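Local coordinates for protein lipoxygenase (Cyanothece sp., PDB 5EK8) that probably adds molecular oxygen to polyunsaturated fatty acids as a 9R-lipoxygenase, working with a non-heme iron, at residues Val124-Asp127 with Gln131-Tyr134; Cys261-Ser266 with Asn271-Ser276; Tyr296-Asp301 with Phe305-Thr310; Gly627-Asn632 with Glu639-Ala644. One frame throughout, in Å; residues are numbered along the deposited sequence.

Contact 1: residues Val124-Asp127 with Gln131-Tyr134; sequences VTFD and QPVY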
loop_
_atom_site.group_PDB
_atom_site.type_symbol
_atom_site.label_atom_id
_atom_site.label_comp_id
_atom_site.label_asym_id
_atom_site.label_seq_id
_atom_site.Cartn_x
_atom_site.Cartn_y
_atom_site.Cartn_z
ATOM N N VAL A 124 -16.814 11.312 4.081
ATOM C CA VAL A 124 -16.936 12.622 4.704
ATOM C C VAL A 124 -15.941 13.600 4.096
ATOM O O VAL A 124 -14.759 13.295 3.952
ATOM C CB VAL A 124 -16.724 12.550 6.226
ATOM C CG1 VAL A 124 -16.991 13.909 6.862
ATOM C CG2 VAL A 124 -17.637 11.497 6.826
ATOM N N THR A 125 -16.442 14.775 3.732
ATOM C CA THR A 125 -15.637 15.827 3.130
ATOM C C THR A 125 -15.768 17.087 3.987
ATOM O O THR A 125 -16.789 17.289 4.638
ATOM C CB THR A 125 -16.080 16.081 1.661
ATOM O OG1 THR A 125 -15.475 15.105 0.804
ATOM C CG2 THR A 125 -15.692 17.469 1.171
ATOM N N PHE A 126 -14.727 17.915 4.025
ATOM C CA PHE A 126 -14.812 19.194 4.723
ATOM C C PHE A 126 -15.012 20.355 3.748
ATOM O O PHE A 126 -14.311 20.466 2.740
ATOM C CB PHE A 126 -13.566 19.416 5.577
ATOM C CG PHE A 126 -13.348 18.345 6.594
ATOM C CD1 PHE A 126 -14.245 18.174 7.634
ATOM C CD2 PHE A 126 -12.263 17.493 6.503
ATOM C CE1 PHE A 126 -14.061 17.178 8.574
ATOM C CE2 PHE A 126 -12.069 16.494 7.440
ATOM C CZ PHE A 126 -12.971 16.337 8.480
ATOM N N ASP A 127 -15.980 21.215 4.056
ATOM C CA ASP A 127 -16.345 22.314 3.167
ATOM C C ASP A 127 -15.428 23.517 3.350
ATOM O O ASP A 127 -14.331 23.397 3.898
ATOM C CB ASP A 127 -17.806 22.726 3.392
ATOM C CG ASP A 127 -18.056 23.279 4.786
ATOM O OD1 ASP A 127 -17.195 23.094 5.670
ATOM O OD2 ASP A 127 -19.121 23.896 5.000
ATOM N N GLN A 131 -16.462 22.314 7.877
ATOM C CA GLN A 131 -17.578 21.532 8.406
ATOM C C GLN A 131 -17.801 20.276 7.561
ATOM O O GLN A 131 -17.655 20.313 6.338
ATOM C CB GLN A 131 -18.849 22.388 8.460
ATOM C CG GLN A 131 -18.846 23.440 9.568
ATOM C CD GLN A 131 -18.936 22.832 10.964
ATOM O OE1 GLN A 131 -17.968 22.850 11.727
ATOM N NE2 GLN A 131 -20.105 22.293 11.303
ATOM N N PRO A 132 -18.152 19.155 8.216
ATOM C CA PRO A 132 -18.283 17.850 7.553
ATOM C C PRO A 132 -19.336 17.829 6.445
ATOM O O PRO A 132 -20.441 18.342 6.629
ATOM C CB PRO A 132 -18.695 16.911 8.696
ATOM C CG PRO A 132 -18.280 17.610 9.945
ATOM C CD PRO A 132 -18.447 19.068 9.657
ATOM N N VAL A 133 -18.985 17.239 5.306
ATOM C CA VAL A 133 -19.935 17.025 4.220
ATOM C C VAL A 133 -20.090 15.531 3.959
ATOM O O VAL A 133 -19.123 14.845 3.625
ATOM C CB VAL A 133 -19.497 17.734 2.923
ATOM C CG1 VAL A 133 -20.391 17.326 1.757
ATOM C CG2 VAL A 133 -19.516 19.240 3.122
ATOM N N TYR A 134 -21.313 15.038 4.117
ATOM C CA TYR A 134 -21.594 13.613 3.988
ATOM C C TYR A 134 -22.124 13.263 2.599
ATOM O O TYR A 134 -23.176 13.743 2.177
ATOM C CB TYR A 134 -22.589 13.172 5.065
ATOM C CG TYR A 134 -22.016 13.181 6.468
ATOM C CD1 TYR A 134 -21.361 12.065 6.977
ATOM C CD2 TYR A 134 -22.125 14.305 7.280
ATOM C CE1 TYR A 134 -20.833 12.063 8.257
ATOM C CE2 TYR A 134 -21.598 14.316 8.563
ATOM C CZ TYR A 134 -20.953 13.191 9.048
ATOM O OH TYR A 134 -20.424 13.186 10.323
#
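Val124 sits in a shallow hollow between two rings of the partner strand, with Tyr134 directly across from it and Pro132 diagonally opposite. Its CG1 is anti to the backbone N (chi1 -175°), which turns both branches of the valine toward these rings. CG2 meets the rim of Tyr134 at CE1, 3.5 Å away, while CG1 lies over one face of that ring and also touches Pro132 CB at 3.9 Å. A short forked side chain suits this place because it fills the hollow between the two rings. Phe126 extends the same side of the sheet: its CD1 approaches Pro132 CA at 4.1 Å, so the proline is a low bump between valine and phenylalanine. Beyond the hairpin, Val124 packs on Arg384 and Leu385 of helix 383-391.

On the reverse side, Thr125 and Val133 stand side by side, CB to CB 4.0 Å apart, both beta-branched and at ease in extended chain. Val133 CG2 also reaches Asp127 CB, at 3.9 Å, filling the corner beside the turn. Thr125 and Val133 form the hydrogen-bonded pair; Thr125 N to Val133 O measures 2.7 Å, while the return bond is modelled too short for its length to be trusted. At the turn, Asp127 N gives a bond to Gln131 O of 3.0 Å, and the aspartate carboxylate lies beside Gln131 N, modelled too close for its bond to be judged. Pro132, lacking an N-H, falls in a non-hydrogen-bonded pair with Phe126 and costs the ladder nothing. The arrangement is that of a tight antiparallel beta hairpin, strands 115-126 and 132-143, at the edge of a four-stranded sheet, probably part of the PLAT-type beta domain.

Contact 2: residues Cys261-Ser266 with Asn271-Ser276; sequences CLLKRS and NQFKMS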
loop_
_atom_site.group_PDB
_atom_site.type_symbol
_atom_site.label_atom_id
_atom_site.label_comp_id
_atom_site.label_asym_id
_atom_site.label_seq_id
_atom_site.Cartn_x
_atom_site.Cartn_y
_atom_site.Cartn_z
ATOM N N CYS A 261 18.343 1.281 4.528
ATOM C CA CYS A 261 18.781 0.123 5.298
ATOM C C CYS A 261 18.839 0.375 6.801
ATOM O O CYS A 261 19.458 1.332 7.258
ATOM C CB CYS A 261 20.151 -0.339 4.796
ATOM S SG CYS A 261 20.159 -0.905 3.066
ATOM N N LEU A 262 18.178 -0.491 7.565
ATOM C CA LEU A 262 18.315 -0.488 9.014
ATOM C C LEU A 262 19.538 -1.326 9.353
ATOM O O LEU A 262 19.466 -2.550 9.417
ATOM C CB LEU A 262 17.056 -1.038 9.693
ATOM C CG LEU A 262 16.796 -0.674 11.158
ATOM C CD1 LEU A 262 15.336 -0.910 11.504
ATOM C CD2 LEU A 262 17.674 -1.477 12.089
ATOM N N LEU A 263 20.665 -0.653 9.556
ATOM C CA LEU A 263 21.953 -1.328 9.679
ATOM C C LEU A 263 22.126 -2.150 10.957
ATOM O O LEU A 263 21.439 -1.940 11.959
ATOM C CB LEU A 263 23.085 -0.301 9.591
ATOM C CG LEU A 263 23.274 0.417 8.255
ATOM C CD1 LEU A 263 24.581 1.177 8.278
ATOM C CD2 LEU A 263 23.240 -0.557 7.089
ATOM N N LYS A 264 23.058 -3.093 10.904
ATOM C CA LYS A 264 23.451 -3.844 12.083
ATOM C C LYS A 264 24.768 -3.289 12.616
ATOM O O LYS A 264 25.721 -3.088 11.867
ATOM C CB LYS A 264 23.571 -5.337 11.766
ATOM C CG LYS A 264 22.277 -5.952 11.248
ATOM C CD LYS A 264 22.293 -7.476 11.295
ATOM C CE LYS A 264 23.086 -8.077 10.147
ATOM N NZ LYS A 264 22.925 -9.559 10.085
ATOM N N ARG A 265 24.789 -3.016 13.914
ATOM C CA ARG A 265 25.954 -2.503 14.612
ATOM C C ARG A 265 26.668 -3.650 15.317
ATOM O O ARG A 265 26.030 -4.603 15.769
ATOM C CB ARG A 265 25.525 -1.427 15.613
ATOM C CG ARG A 265 26.644 -0.587 16.192
ATOM C CD ARG A 265 26.058 0.600 16.947
ATOM N NE ARG A 265 27.063 1.620 17.235
ATOM C CZ ARG A 265 26.782 2.848 17.659
ATOM N NH1 ARG A 265 25.520 3.214 17.840
ATOM N NH2 ARG A 265 27.763 3.714 17.897
ATOM N N SER A 266 27.990 -3.566 15.405
ATOM C CA SER A 266 28.760 -4.596 16.087
ATOM C C SER A 266 28.687 -4.400 17.597
ATOM O O SER A 266 28.605 -3.273 18.083
ATOM C CB SER A 266 30.213 -4.589 15.617
ATOM O OG SER A 266 31.014 -5.444 16.414
ATOM N N ASN A 271 31.621 1.083 16.240
ATOM C CA ASN A 271 31.818 1.919 15.058
ATOM C C ASN A 271 31.723 1.095 13.783
ATOM O O ASN A 271 31.763 1.633 12.676
ATOM C CB ASN A 271 33.164 2.637 15.114
ATOM C CG ASN A 271 33.165 3.799 16.090
ATOM O OD1 ASN A 271 32.163 4.500 16.245
ATOM N ND2 ASN A 271 34.297 4.009 16.754
ATOM N N GLN A 272 31.597 -0.218 13.948
ATOM C CA GLN A 272 31.453 -1.125 12.815
ATOM C C GLN A 272 29.985 -1.407 12.534
ATOM O O GLN A 272 29.197 -1.619 13.452
ATOM C CB GLN A 272 32.205 -2.432 13.065
ATOM C CG GLN A 272 33.703 -2.317 12.869
ATOM C CD GLN A 272 34.079 -2.103 11.418
ATOM O OE1 GLN A 272 33.404 -2.593 10.510
ATOM N NE2 GLN A 272 35.157 -1.359 11.190
ATOM N N PHE A 273 29.628 -1.391 11.254
ATOM C CA PHE A 273 28.254 -1.587 10.814
ATOM C C PHE A 273 28.230 -2.555 9.647
ATOM O O PHE A 273 29.262 -2.816 9.031
ATOM C CB PHE A 273 27.606 -0.260 10.404
ATOM C CG PHE A 273 27.269 0.643 11.557
ATOM C CD1 PHE A 273 25.973 0.721 12.034
ATOM C CD2 PHE A 273 28.244 1.423 12.155
ATOM C CE1 PHE A 273 25.656 1.556 13.087
ATOM C CE2 PHE A 273 27.934 2.258 13.214
ATOM C CZ PHE A 273 26.638 2.326 13.680
ATOM N N LYS A 274 27.051 -3.087 9.347
ATOM C CA LYS A 274 26.889 -3.966 8.200
ATOM C C LYS A 274 25.429 -4.129 7.814
ATOM O O LYS A 274 24.526 -3.834 8.600
ATOM C CB LYS A 274 27.497 -5.341 8.473
ATOM C CG LYS A 274 26.708 -6.179 9.459
ATOM C CD LYS A 274 27.251 -7.595 9.543
ATOM C CE LYS A 274 27.102 -8.330 8.229
ATOM N NZ LYS A 274 27.422 -9.781 8.388
ATOM N N MET A 275 25.211 -4.583 6.584
ATOM C CA MET A 275 23.881 -4.928 6.107
ATOM C C MET A 275 23.940 -6.237 5.319
ATOM O O MET A 275 24.811 -6.429 4.466
ATOM C CB MET A 275 23.295 -3.804 5.254
ATOM C CG MET A 275 21.842 -4.024 4.826
ATOM S SD MET A 275 20.599 -3.585 6.064
ATOM C CE MET A 275 20.516 -5.071 7.066
ATOM N N SER A 276 23.016 -7.139 5.629
ATOM C CA SER A 276 23.051 -8.484 5.082
ATOM C C SER A 276 21.836 -8.773 4.223
ATOM O O SER A 276 20.696 -8.541 4.632
ATOM C CB SER A 276 23.131 -9.519 6.209
ATOM O OG SER A 276 24.223 -9.269 7.076
#
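A beta hairpin, strands 264-266 and 272-277, brings Arg265 and Phe273 together as a non-hydrogen-bonded antiparallel pair. Arg265 runs extended beside the phenylalanine. Its CG lies over the ring face, 4.1 Å from the Phe273 centroid, in a CH-pi contact, and farther out NE comes within 3.6 Å of Phe273 CZ, with the guanidinium plane turned 32° from the ring. The long aliphatic arm thus covers the aromatic face while NE bonds to Pro270 O. Leu263 CB meets the edge of the same ring, and Leu263 CD2 touches Met275 CB at 3.7 Å. Thin and flexible, Met275 bends its chain to set SD 3.5 Å from Cys261 CB.

Lys264 and Lys274 form the hydrogen-bonded pair, with Lys264 N to Lys274 O at 2.8 Å and nearly straight (170°); Ser266 N to Gln272 O, 3.0 Å, closes the ladder toward the turn. Both lysines lie on the side away from Phe273. Their NZ atoms are 4.8 Å apart, and each pairs with the carboxylate of Asp510, an anion that probably balances the two charges. Lys264 NZ also bonds to Asn508, and Lys274 NZ to Glu294 and the hydroxyl of Tyr296.

Within the six-stranded sheet, strand 513-515 flanks Lys264 and Ser266, strand 291-300 borders 272-277, and Leu304 of strand 303-313 touches Leu263 and Phe273.

Contact 3: residues Tyr296-Asp301 with Phe305-Thr310; sequences YFVLKD and FPTMIT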
loop_
_atom_site.group_PDB
_atom_site.type_symbol
_atom_site.label_atom_id
_atom_site.label_comp_id
_atom_site.label_asym_id
_atom_site.label_seq_id
_atom_site.Cartn_x
_atom_site.Cartn_y
_atom_site.Cartn_z
ATOM N N TYR A 296 29.847 -3.981 4.606
ATOM C CA TYR A 296 30.370 -3.546 5.886
ATOM C C TYR A 296 30.761 -2.081 5.796
ATOM O O TYR A 296 31.304 -1.630 4.784
ATOM C CB TYR A 296 31.568 -4.402 6.295
ATOM C CG TYR A 296 31.241 -5.867 6.468
ATOM C CD1 TYR A 296 31.109 -6.422 7.735
ATOM C CD2 TYR A 296 31.060 -6.695 5.367
ATOM C CE1 TYR A 296 30.810 -7.761 7.903
ATOM C CE2 TYR A 296 30.756 -8.033 5.520
ATOM C CZ TYR A 296 30.635 -8.566 6.792
ATOM O OH TYR A 296 30.333 -9.905 6.947
ATOM N N PHE A 297 30.473 -1.338 6.858
ATOM C CA PHE A 297 30.773 0.087 6.907
ATOM C C PHE A 297 31.451 0.418 8.225
ATOM O O PHE A 297 31.313 -0.313 9.195
ATOM C CB PHE A 297 29.500 0.922 6.748
ATOM C CG PHE A 297 28.640 0.505 5.588
ATOM C CD1 PHE A 297 28.768 1.125 4.354
ATOM C CD2 PHE A 297 27.702 -0.507 5.730
ATOM C CE1 PHE A 297 27.977 0.745 3.286
ATOM C CE2 PHE A 297 26.909 -0.893 4.664
ATOM C CZ PHE A 297 27.046 -0.263 3.439
ATOM N N VAL A 298 32.201 1.510 8.255
ATOM C CA VAL A 298 32.773 1.983 9.505
ATOM C C VAL A 298 32.309 3.420 9.736
ATOM O O VAL A 298 32.056 4.161 8.785
ATOM C CB VAL A 298 34.319 1.899 9.502
ATOM C CG1 VAL A 298 34.923 2.915 8.509
ATOM C CG2 VAL A 298 34.872 2.097 10.911
ATOM N N LEU A 299 32.168 3.798 11.000
ATOM C CA LEU A 299 31.757 5.151 11.349
ATOM C C LEU A 299 32.951 5.935 11.874
ATOM O O LEU A 299 33.504 5.615 12.927
ATOM C CB LEU A 299 30.637 5.123 12.386
ATOM C CG LEU A 299 30.082 6.477 12.830
ATOM C CD1 LEU A 299 29.269 7.121 11.718
ATOM C CD2 LEU A 299 29.253 6.323 14.094
ATOM N N LYS A 300 33.357 6.955 11.128
ATOM C CA LYS A 300 34.494 7.776 11.518
ATOM C C LYS A 300 34.106 9.247 11.485
ATOM O O LYS A 300 33.853 9.804 10.418
ATOM C CB LYS A 300 35.690 7.506 10.602
ATOM C CG LYS A 300 36.993 7.240 11.343
ATOM C CD LYS A 300 37.847 6.192 10.633
ATOM C CE LYS A 300 38.174 6.601 9.203
ATOM N NZ LYS A 300 38.973 5.563 8.485
ATOM N N ASP A 301 34.039 9.855 12.664
ATOM C CA ASP A 301 33.740 11.280 12.810
ATOM C C ASP A 301 32.385 11.680 12.224
ATOM O O ASP A 301 32.250 12.749 11.628
ATOM C CB ASP A 301 34.843 12.121 12.164
ATOM C CG ASP A 301 36.222 11.782 12.695
ATOM O OD1 ASP A 301 36.359 11.563 13.920
ATOM O OD2 ASP A 301 37.170 11.731 11.881
ATOM N N PHE A 305 31.834 5.166 5.996
ATOM C CA PHE A 305 32.614 4.734 4.845
ATOM C C PHE A 305 32.485 3.226 4.672
ATOM O O PHE A 305 32.483 2.492 5.658
ATOM C CB PHE A 305 34.090 5.115 5.012
ATOM C CG PHE A 305 34.310 6.549 5.406
ATOM C CD1 PHE A 305 34.513 7.523 4.438
ATOM C CD2 PHE A 305 34.314 6.925 6.740
ATOM C CE1 PHE A 305 34.712 8.841 4.795
ATOM C CE2 PHE A 305 34.511 8.239 7.101
ATOM C CZ PHE A 305 34.713 9.201 6.128
ATOM N N PRO A 306 32.392 2.753 3.420
ATOM C CA PRO A 306 32.320 1.306 3.185
ATOM C C PRO A 306 33.686 0.643 3.335
ATOM O O PRO A 306 34.654 1.097 2.730
ATOM C CB PRO A 306 31.814 1.213 1.747
ATOM C CG PRO A 306 32.324 2.463 1.094
ATOM C CD PRO A 306 32.373 3.526 2.166
ATOM N N THR A 307 33.768 -0.410 4.141
ATOM C CA THR A 307 35.042 -1.082 4.375
ATOM C C THR A 307 35.225 -2.298 3.470
ATOM O O THR A 307 36.310 -2.514 2.931
ATOM C CB THR A 307 35.176 -1.515 5.833
ATOM O OG1 THR A 307 34.129 -2.439 6.152
ATOM C CG2 THR A 307 35.067 -0.308 6.741
ATOM N N MET A 308 34.171 -3.096 3.314
ATOM C CA MET A 308 34.190 -4.193 2.349
ATOM C C MET A 308 32.787 -4.639 1.958
ATOM O O MET A 308 31.803 -4.216 2.546
ATOM C CB MET A 308 34.974 -5.394 2.891
ATOM C CG MET A 308 34.321 -6.113 4.061
ATOM S SD MET A 308 35.220 -7.620 4.504
ATOM C CE MET A 308 36.838 -6.967 4.915
ATOM N N ILE A 309 32.717 -5.479 0.936
ATOM C CA ILE A 309 31.479 -6.098 0.501
ATOM C C ILE A 309 31.823 -7.533 0.184
ATOM O O ILE A 309 32.733 -7.805 -0.603
ATOM C CB ILE A 309 30.858 -5.418 -0.752
ATOM C CG1 ILE A 309 30.480 -3.962 -0.470
ATOM C CG2 ILE A 309 29.633 -6.189 -1.243
ATOM C CD1 ILE A 309 29.929 -3.248 -1.675
ATOM N N THR A 310 31.119 -8.456 0.822
ATOM C CA THR A 310 31.317 -9.862 0.542
ATOM C C THR A 310 30.166 -10.365 -0.312
ATOM O O THR A 310 29.007 -9.961 -0.131
ATOM C CB THR A 310 31.426 -10.692 1.827
ATOM O OG1 THR A 310 30.125 -10.851 2.411
ATOM C CG2 THR A 310 32.354 -10.005 2.811
#
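Backbone hydrogen bonds join Tyr296 to Met308 and Val298 to Phe305. Tyr296 N reaches Met308 O at 2.9 Å and is almost straight (173°), whereas Val298 and Phe305 exchange bonds in both directions, Val298 N to Phe305 O at 2.8 Å. Thr307 N adds another bond, 2.8 Å to Tyr296 O, its donor standing above the carbonyl plane by 37°, away from a lone-pair direction.

That odd approach belongs to a classic beta bulge: Thr307 and Met308 both face Tyr296, shifting the register by one residue within the hairpin of strands 291-300 and 303-313. Thr307 adopts helix-like backbone angles here, and the extra residue lets Pro306, which has no N-H to offer, pair with Phe297 at a non-hydrogen-bonded site.

Apolar contacts fall on two sides of the sheet. Tyr296, Val298, Phe305 and Met308 share one. Met308 CG occupies the position between its own backbone N and carbonyl carbon (chi1 68°), which lays the side chain alongside the tyrosine, CG 3.6 Å from Tyr296 CD2. Its SD then lies 4.8 Å from the Tyr296 ring centroid in an oblique Met-aromatic contact, well suited to the polarisable sulfur. Thr310 CG2 adds a methyl against Tyr296 CE2. Val298 CB meets Thr307 CG2 at 3.6 Å, the two branched side chains crossing at about a right angle. Toward the turn, the Phe305 ring rests by CE2 near Lys300 CB, 3.8 Å away. On the other side Phe297 CD1 meets Pro306 CA and CB obliquely, and helix 247-256 packs there through Phe250 on Phe297 and Val251 on Pro306.

Contact 4: residues Gly627-Asn632 with Glu639-Ala644; sequences GLLVKN and EELRTA
Arg642 reaches from the first turn of helix 639-647 to the carbonyls of Leu629 and Val630. Its CB carries CG anti to the carbonyl carbon (chi1 -57°), and CG passes 4.2 Å from Leu629 O. CD comes next, 3.8 Å from Asn632 ND2, before the chain bends at chi3 and turns the guanidinium toward the loop. NE gives a hydrogen bond to Leu629 O, 3.2 Å long and fairly straight (160°), with the oxygen lying in the guanidinium plane. NH2 bonds to Val630 O, which is approached in its carbonyl plane, on a lone pair, but is itself tilted 31° from the guanidinium plane; Val630 CG1 lies 4.0 Å from this same NH2.

Both carbonyls belong to a short turn, 629-631, with helical backbone angles, which Asn632 leaves with positive phi, a conformation asparagine tolerates well. Arginine offers several N-H donors on one flat group and so can serve two successive carbonyls, here one in the plane and one tilted from it. Asn632 OD1 meanwhile bonds to Val637 N.

At the remaining corner, Arg642 NH1 pairs with Glu639 OE1, one helical turn back, in a weak salt bridge of 3.3 Å. That carboxylate would help fix the guanidinium's rotation. Beside the polar group, Leu629 CD2 touches Leu641 CD2 at 4.0 Å, the two leucines crossing at about a right angle, with His390 of helix 383-391 packing on both. The backbone of Leu629 bonds to Ile662 and that of Gly627 to Thr664, in the tail ending at the iron ligand Ile668; the Leu629 side chain lies about 11 Å from that of another ligand, His570.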
loop_
_atom_site.group_PDB
_atom_site.type_symbol
_atom_site.label_atom_id
_atom_site.label_comp_id
_atom_site.label_asym_id
_atom_site.label_seq_id
_atom_site.Cartn_x
_atom_site.Cartn_y
_atom_site.Cartn_z
ATOM N N GLY A 627 -2.913 12.922 -4.630
ATOM C CA GLY A 627 -3.188 12.669 -3.227
ATOM C C GLY A 627 -2.025 13.045 -2.328
ATOM O O GLY A 627 -1.241 12.188 -1.910
ATOM N N LEU A 628 -1.911 14.339 -2.041
ATOM C CA LEU A 628 -0.858 14.866 -1.179
ATOM C C LEU A 628 -1.469 15.598 0.011
ATOM O O LEU A 628 -2.504 16.255 -0.118
ATOM C CB LEU A 628 0.066 15.803 -1.958
ATOM C CG LEU A 628 0.681 15.236 -3.239
ATOM C CD1 LEU A 628 0.485 16.199 -4.401
ATOM C CD2 LEU A 628 2.154 14.919 -3.043
ATOM N N LEU A 629 -0.824 15.473 1.168
ATOM C CA LEU A 629 -1.328 16.051 2.409
ATOM C C LEU A 629 -1.567 17.555 2.306
ATOM O O LEU A 629 -2.648 18.042 2.645
ATOM C CB LEU A 629 -0.360 15.764 3.561
ATOM C CG LEU A 629 -0.311 14.332 4.095
ATOM C CD1 LEU A 629 0.703 14.235 5.213
ATOM C CD2 LEU A 629 -1.688 13.881 4.574
ATOM N N VAL A 630 -0.557 18.286 1.842
ATOM C CA VAL A 630 -0.657 19.739 1.736
ATOM C C VAL A 630 -1.699 20.145 0.701
ATOM O O VAL A 630 -2.592 20.936 0.994
ATOM C CB VAL A 630 0.694 20.390 1.363
ATOM C CG1 VAL A 630 0.539 21.902 1.249
ATOM C CG2 VAL A 630 1.755 20.036 2.394
ATOM N N LYS A 631 -1.582 19.595 -0.503
ATOM C CA LYS A 631 -2.500 19.925 -1.589
ATOM C C LYS A 631 -3.944 19.565 -1.243
ATOM O O LYS A 631 -4.874 20.274 -1.636
ATOM C CB LYS A 631 -2.080 19.218 -2.879
ATOM C CG LYS A 631 -2.734 19.780 -4.139
ATOM C CD LYS A 631 -2.132 19.165 -5.396
ATOM C CE LYS A 631 -2.635 19.852 -6.653
ATOM N NZ LYS A 631 -4.116 19.763 -6.793
ATOM N N ASN A 632 -4.112 18.468 -0.502
ATOM C CA ASN A 632 -5.420 17.995 -0.043
ATOM C C ASN A 632 -6.484 17.993 -1.137
ATOM O O ASN A 632 -7.595 18.473 -0.929
ATOM C CB ASN A 632 -5.904 18.840 1.141
ATOM C CG ASN A 632 -7.038 18.175 1.912
ATOM O OD1 ASN A 632 -7.232 16.959 1.836
ATOM N ND2 ASN A 632 -7.793 18.975 2.657
ATOM N N GLU A 639 -7.830 19.167 9.221
ATOM C CA GLU A 639 -7.022 20.378 9.154
ATOM C C GLU A 639 -5.929 20.444 10.213
ATOM O O GLU A 639 -4.916 21.113 10.012
ATOM C CB GLU A 639 -7.921 21.610 9.259
ATOM C CG GLU A 639 -8.592 21.976 7.948
ATOM C CD GLU A 639 -7.597 22.416 6.882
ATOM O OE1 GLU A 639 -6.522 22.942 7.247
ATOM O OE2 GLU A 639 -7.889 22.228 5.681
ATOM N N GLU A 640 -6.127 19.749 11.329
ATOM C CA GLU A 640 -5.126 19.707 12.395
ATOM C C GLU A 640 -3.803 19.117 11.902
ATOM O O GLU A 640 -2.724 19.620 12.227
ATOM C CB GLU A 640 -5.641 18.899 13.591
ATOM C CG GLU A 640 -6.795 19.544 14.352
ATOM C CD GLU A 640 -8.133 19.342 13.672
ATOM O OE1 GLU A 640 -8.177 18.648 12.636
ATOM O OE2 GLU A 640 -9.144 19.874 14.174
ATOM N N LEU A 641 -3.900 18.050 11.116
ATOM C CA LEU A 641 -2.728 17.380 10.566
ATOM C C LEU A 641 -2.031 18.279 9.558
ATOM O O LEU A 641 -0.799 18.386 9.538
ATOM C CB LEU A 641 -3.131 16.060 9.906
ATOM C CG LEU A 641 -2.023 15.252 9.229
ATOM C CD1 LEU A 641 -0.977 14.796 10.241
ATOM C CD2 LEU A 641 -2.618 14.066 8.483
ATOM N N ARG A 642 -2.839 18.926 8.726
ATOM C CA ARG A 642 -2.333 19.858 7.735
ATOM C C ARG A 642 -1.538 20.970 8.403
ATOM O O ARG A 642 -0.399 21.229 8.031
ATOM C CB ARG A 642 -3.478 20.454 6.913
ATOM C CG ARG A 642 -4.334 19.419 6.202
ATOM C CD ARG A 642 -5.024 20.015 4.988
ATOM N NE ARG A 642 -4.051 20.600 4.072
ATOM C CZ ARG A 642 -3.892 21.906 3.876
ATOM N NH1 ARG A 642 -4.653 22.776 4.526
ATOM N NH2 ARG A 642 -2.971 22.342 3.028
ATOM N N THR A 643 -2.132 21.620 9.396
ATOM C CA THR A 643 -1.478 22.760 10.024
ATOM C C THR A 643 -0.268 22.303 10.837
ATOM O O THR A 643 0.715 23.036 10.964
ATOM C CB THR A 643 -2.457 23.563 10.914
ATOM O OG1 THR A 643 -1.771 24.675 11.498
ATOM C CG2 THR A 643 -3.025 22.698 12.014
ATOM N N ALA A 644 -0.327 21.084 11.365
ATOM C CA ALA A 644 0.804 20.532 12.101
ATOM C C ALA A 644 1.992 20.317 11.167
ATOM O O ALA A 644 3.141 20.574 11.532
ATOM C CB ALA A 644 0.415 19.226 12.781
#

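From the N terminus, contact 1 closes a hairpin of strands 115-126 and 132-143, connected through residues 127-131. Contact 2 closes a hairpin much further along, connected by 267-271, and contact 3 another, connected by 301-302. Contact 4 spans a loop near the C terminus. All four run in series, none nesting or crossing. Contacts 2 and 3 share one sheet: strand 272-277 lies beside 291-300, with probable bonds Asn271 O to Leu299 N and Phe273 N to Phe297 O. Contact 1 is far from them, its centre about 48 Å from that of contact 2, but close to contact 4, where Glu639 touches Asn130 in its turn, joining the N-terminal sheet to the helical body.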